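Local atomic coordinates of cadherin-related family member 2 (Homo sapiens, PDB entry 5CZR), a protein that mediates calcium-dependent heterophilic adhesion with CDHR5 between neighbouring microvilli, and so controls how microvilli pack at the apical membrane of epithelial cells. Residues A24-L29 / Y49-T54; K75-V80 / Q86-M91. One frame throughout, in Å; residues are numbered along the deposited sequence.

Contact 1: residues A24-L29 / Y49-T54; sequences AQAFWL and YFFAVT
Ala26 and Phe51 face each other from strands two places apart in one antiparallel sheet, their CA atoms 8.3 Å apart; Leu29 and Val53 repeat that spacing further along. Strand 59-62 runs antiparallel between them and takes the backbone bonds, so the two flanking strands share a general sense, though the segments diverge markedly. Ala26 and Phe27 both face Val60 in a classic beta bulge, and both side chains reach strand 13-17 of the other sheet, Ala26 at Leu16 and Phe27 at Val14. Phe27 and Phe51 form a T-shaped pair, ring planes at 85° and centroids 5.7 Å apart. The edge atom CE1 of Phe27 stands over one face of the Phe51 ring near its rim, 4.0 Å from CE1 of Phe51. Phe50 CB covers the opposite face. Phe51 CE1 thus touches both residues of the bulge, Phe27 CE1 and, obliquely, the Ala26 methyl CB at 4.0 Å. Phe27 has CG between its backbone N and carbonyl carbon (chi1 59°), a turn that carries the ring across to Phe51. Leu29 meets Val53 at about a right angle, its CD1 nearly equidistant from CG1 and CG2 of Val53, at 4.1 Å from CG2. These strands correspond to B and D of the Greek-key cadherin sandwich, here the first extracellular repeat. With every touching group a hydrocarbon, the contact past strand 59-62 rests on dispersion and burial of apolar surface; the ring pair is its directional element and probably favours the near-perpendicular setting.

Contact 2: residues K75-V80 / Q86-M91; sequences KVTISV and QVQREM
The carboxamide of Gln86 meets Ser79 in its own plane: NE2 donates a nearly straight bond to OG at 3.0 Å (171°). OG lies anti to the Ser79 backbone N (chi1 180°), which turns it to that amide, while the extended Gln86 chain reaches over from the neighbouring strand. Replacing Ser79 with an alanine removes OG and would probably leave the Gln86 amide without this acceptor and freer to rotate. The guanidinium of Arg89 rests one face on Val87 CG1, near its rim, and NH1 bonds Gln88 O at 2.8 Å from above the carbonyl plane. Segments 75-80 and 86-91 form the antiparallel hairpin of strands F and G in the cadherin sandwich, with hydrogen-bonded pairs Val76-Met91, Ile78-Arg89 and Val80-Val87. The shortest rungs include Met91 N to Val76 O, 2.8 Å. Toward the opposing sheet, Met91 CB touches Val76 CG2 at 4.0 Å and Ile78 CG2 at 4.1 Å, and Val80 lies alongside Val87. On the other face, Thr77 CG2 meets Gln88 OE1. At the far end from Gln86, Lys75 bends at chi2 (-96°) so that its CD lies 3.3 Å from Glu90 OE2, with NZ in a long salt bridge at 4.0 Å to the same oxygen.

From the N terminus, segment 24-29 comes first, and contact 1 closes when the chain returns at 49-54 after passing through strand 40-44 in the opposite sheet. The chain then lays strand 59-62 between those two segments before contact 2 opens at 75 and closes over the short connection 82-85. The contacts therefore follow in series, neither nested nor crossing. They sit on the two facing sheets of the first cadherin repeat, centres about 13 Å apart, and meet in its interior: Phe27 CE2 lies 3.7 Å from Met91 SD, and Leu29 CD2 3.8 Å from Ile78 CG2. Segment 24-29 is thus shared, touching strand 51-53 past strand 59-62 within its own sheet, and the hairpin across the sandwich.

Contact 1: residues A24-L29 / Y49-T54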
# COMPACT_ATOMS: atom_id res chain seq x y z
N ALA A 24 10.81 17.46 -5.49
CA ALA A 24 11.66 16.67 -6.39
C ALA A 24 11.31 16.94 -7.86
O ALA A 24 10.15 17.17 -8.20
CB ALA A 24 11.45 15.19 -6.11
N GLN A 25 12.31 16.78 -8.73
CA GLN A 25 12.06 16.70 -10.17
C GLN A 25 11.12 15.52 -10.49
O GLN A 25 11.34 14.39 -10.06
CB GLN A 25 13.36 16.52 -10.94
CG GLN A 25 13.13 16.32 -12.42
CD GLN A 25 14.42 16.16 -13.17
OE1 GLN A 25 14.63 15.18 -13.88
NE2 GLN A 25 15.30 17.15 -13.04
N ALA A 26 10.06 15.82 -11.22
CA ALA A 26 9.11 14.81 -11.68
C ALA A 26 9.44 14.35 -13.11
O ALA A 26 9.53 13.17 -13.38
CB ALA A 26 7.71 15.38 -11.62
N PHE A 27 9.60 15.32 -14.02
CA PHE A 27 9.95 15.04 -15.42
C PHE A 27 10.24 16.38 -16.13
O PHE A 27 10.13 17.46 -15.51
CB PHE A 27 8.81 14.31 -16.16
CG PHE A 27 7.50 15.08 -16.17
CD1 PHE A 27 6.72 15.15 -15.02
CD2 PHE A 27 7.08 15.73 -17.30
CE1 PHE A 27 5.51 15.83 -15.02
CE2 PHE A 27 5.89 16.43 -17.29
CZ PHE A 27 5.08 16.46 -16.16
N TRP A 28 10.66 16.27 -17.38
CA TRP A 28 10.98 17.40 -18.22
C TRP A 28 9.92 17.53 -19.30
O TRP A 28 9.60 16.55 -20.00
CB TRP A 28 12.36 17.20 -18.88
CG TRP A 28 13.49 17.37 -17.92
CD1 TRP A 28 14.01 16.42 -17.10
CD2 TRP A 28 14.23 18.58 -17.66
NE1 TRP A 28 15.04 16.95 -16.35
CE2 TRP A 28 15.20 18.27 -16.68
CE3 TRP A 28 14.19 19.87 -18.19
CZ2 TRP A 28 16.11 19.23 -16.18
CZ3 TRP A 28 15.10 20.85 -17.70
CH2 TRP A 28 16.04 20.52 -16.71
N LEU A 29 9.33 18.72 -19.42
CA LEU A 29 8.54 19.04 -20.60
C LEU A 29 9.49 19.40 -21.73
O LEU A 29 10.40 20.21 -21.55
CB LEU A 29 7.58 20.20 -20.33
CG LEU A 29 6.39 19.90 -19.42
CD1 LEU A 29 5.72 21.19 -18.98
CD2 LEU A 29 5.40 19.00 -20.15
N TYR A 49 -1.93 22.22 -9.88
CA TYR A 49 -1.35 22.51 -8.57
C TYR A 49 -0.43 21.36 -8.06
O TYR A 49 0.32 21.56 -7.11
CB TYR A 49 -2.43 22.80 -7.53
CG TYR A 49 -3.21 21.56 -7.10
CD1 TYR A 49 -2.76 20.75 -6.09
CD2 TYR A 49 -4.42 21.21 -7.73
CE1 TYR A 49 -3.47 19.61 -5.70
CE2 TYR A 49 -5.13 20.08 -7.35
CZ TYR A 49 -4.63 19.26 -6.34
OH TYR A 49 -5.32 18.13 -5.94
N PHE A 50 -0.56 20.17 -8.63
CA PHE A 50 0.34 19.07 -8.31
C PHE A 50 1.80 19.34 -8.70
O PHE A 50 2.69 18.65 -8.20
CB PHE A 50 -0.08 17.76 -9.00
CG PHE A 50 -1.18 17.05 -8.31
CD1 PHE A 50 -0.94 16.33 -7.15
CD2 PHE A 50 -2.49 17.09 -8.83
CE1 PHE A 50 -1.99 15.70 -6.49
CE2 PHE A 50 -3.52 16.41 -8.20
CZ PHE A 50 -3.27 15.71 -7.02
N PHE A 51 2.01 20.29 -9.63
CA PHE A 51 3.33 20.52 -10.18
C PHE A 51 3.70 22.01 -10.22
O PHE A 51 2.85 22.89 -10.08
CB PHE A 51 3.39 19.98 -11.61
CG PHE A 51 3.11 18.51 -11.72
CD1 PHE A 51 4.08 17.56 -11.30
CD2 PHE A 51 1.91 18.04 -12.29
CE1 PHE A 51 3.84 16.20 -11.42
CE2 PHE A 51 1.65 16.68 -12.35
CZ PHE A 51 2.61 15.75 -11.92
N ALA A 52 4.99 22.26 -10.43
CA ALA A 52 5.51 23.60 -10.65
C ALA A 52 6.48 23.50 -11.79
O ALA A 52 7.46 22.76 -11.70
CB ALA A 52 6.20 24.15 -9.42
N VAL A 53 6.16 24.20 -12.89
CA VAL A 53 6.99 24.16 -14.11
C VAL A 53 7.98 25.32 -14.03
O VAL A 53 7.59 26.44 -13.71
CB VAL A 53 6.10 24.31 -15.37
CG1 VAL A 53 6.96 24.31 -16.60
CG2 VAL A 53 5.05 23.18 -15.47
N THR A 54 9.25 25.05 -14.32
CA THR A 54 10.24 26.09 -14.54
C THR A 54 10.10 26.56 -15.99
O THR A 54 10.42 25.83 -16.90
CB THR A 54 11.68 25.55 -14.30
OG1 THR A 54 11.76 25.06 -12.97
CG2 THR A 54 12.73 26.66 -14.47

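Contact 2: residues K75-V80 / Q86-M91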
# COMPACT_ATOMS: atom_id res chain seq x y z
N LYS A 75 -5.41 14.20 -15.39
CA LYS A 75 -5.02 14.94 -16.57
C LYS A 75 -4.54 16.30 -16.15
O LYS A 75 -5.09 16.90 -15.25
CB LYS A 75 -6.20 15.17 -17.53
CG LYS A 75 -7.17 13.99 -17.66
CD LYS A 75 -6.92 13.05 -18.84
CE LYS A 75 -7.82 11.81 -18.76
NZ LYS A 75 -7.51 10.92 -19.91
N VAL A 76 -3.59 16.82 -16.90
CA VAL A 76 -3.22 18.20 -16.80
C VAL A 76 -3.09 18.79 -18.18
O VAL A 76 -2.91 18.07 -19.15
CB VAL A 76 -1.89 18.39 -16.02
CG1 VAL A 76 -2.09 18.04 -14.57
CG2 VAL A 76 -0.77 17.56 -16.63
N THR A 77 -3.20 20.11 -18.26
CA THR A 77 -2.94 20.81 -19.50
C THR A 77 -1.51 21.29 -19.48
O THR A 77 -1.07 21.96 -18.53
CB THR A 77 -3.92 21.98 -19.70
OG1 THR A 77 -5.24 21.45 -19.76
CG2 THR A 77 -3.65 22.69 -21.03
N ILE A 78 -0.77 20.91 -20.51
CA ILE A 78 0.57 21.37 -20.66
C ILE A 78 0.64 22.38 -21.79
O ILE A 78 -0.07 22.29 -22.76
CB ILE A 78 1.57 20.23 -20.85
CG1 ILE A 78 1.19 19.33 -22.04
CG2 ILE A 78 1.65 19.40 -19.57
CD1 ILE A 78 2.31 18.37 -22.44
N SER A 79 1.59 23.30 -21.66
CA SER A 79 1.71 24.41 -22.60
C SER A 79 3.19 24.64 -23.00
O SER A 79 4.08 24.60 -22.16
CB SER A 79 1.20 25.67 -21.91
OG SER A 79 1.30 26.78 -22.76
N VAL A 80 3.40 24.86 -24.29
CA VAL A 80 4.65 25.38 -24.78
C VAL A 80 4.37 26.59 -25.69
O VAL A 80 3.46 26.58 -26.49
CB VAL A 80 5.47 24.32 -25.53
CG1 VAL A 80 4.69 23.73 -26.71
CG2 VAL A 80 6.80 24.90 -25.99
N GLN A 86 0.98 30.29 -28.38
CA GLN A 86 0.88 29.38 -27.29
C GLN A 86 0.25 28.07 -27.75
O GLN A 86 -0.76 28.11 -28.43
CB GLN A 86 0.01 30.01 -26.20
CG GLN A 86 -0.15 29.09 -25.00
CD GLN A 86 -0.88 29.71 -23.84
OE1 GLN A 86 -1.63 30.68 -23.98
NE2 GLN A 86 -0.65 29.12 -22.64
N VAL A 87 0.85 26.94 -27.42
CA VAL A 87 0.37 25.61 -27.84
C VAL A 87 0.11 24.75 -26.58
O VAL A 87 0.97 24.62 -25.73
CB VAL A 87 1.45 24.90 -28.73
CG1 VAL A 87 1.07 23.43 -29.06
CG2 VAL A 87 1.67 25.70 -30.01
N GLN A 88 -1.10 24.21 -26.48
CA GLN A 88 -1.55 23.54 -25.27
C GLN A 88 -2.12 22.18 -25.62
O GLN A 88 -2.76 22.03 -26.67
CB GLN A 88 -2.62 24.34 -24.58
CG GLN A 88 -2.19 25.76 -24.26
CD GLN A 88 -3.22 26.51 -23.43
OE1 GLN A 88 -3.47 26.17 -22.27
NE2 GLN A 88 -3.75 27.60 -23.99
N ARG A 89 -1.83 21.18 -24.79
CA ARG A 89 -2.29 19.82 -24.99
C ARG A 89 -2.64 19.25 -23.64
O ARG A 89 -2.25 19.79 -22.61
CB ARG A 89 -1.19 18.90 -25.49
CG ARG A 89 -0.70 18.99 -26.92
CD ARG A 89 -1.80 19.06 -27.97
NE ARG A 89 -1.26 19.51 -29.27
CZ ARG A 89 -1.56 20.66 -29.89
NH1 ARG A 89 -2.40 21.56 -29.37
NH2 ARG A 89 -0.97 20.94 -31.06
N GLU A 90 -3.26 18.09 -23.66
CA GLU A 90 -3.51 17.35 -22.46
C GLU A 90 -2.45 16.27 -22.26
O GLU A 90 -1.96 15.68 -23.22
CB GLU A 90 -4.95 16.90 -22.56
CG GLU A 90 -5.45 15.95 -21.52
CD GLU A 90 -6.93 15.63 -21.74
OE1 GLU A 90 -7.72 16.58 -21.95
OE2 GLU A 90 -7.28 14.43 -21.77
N MET A 91 -1.99 16.15 -21.02
CA MET A 91 -1.11 15.06 -20.61
C MET A 91 -1.78 14.20 -19.54
O MET A 91 -2.33 14.71 -18.56
CB MET A 91 0.20 15.63 -20.05
CG MET A 91 1.25 14.59 -19.71
SD MET A 91 2.72 15.24 -18.88
CE MET A 91 3.88 15.08 -20.22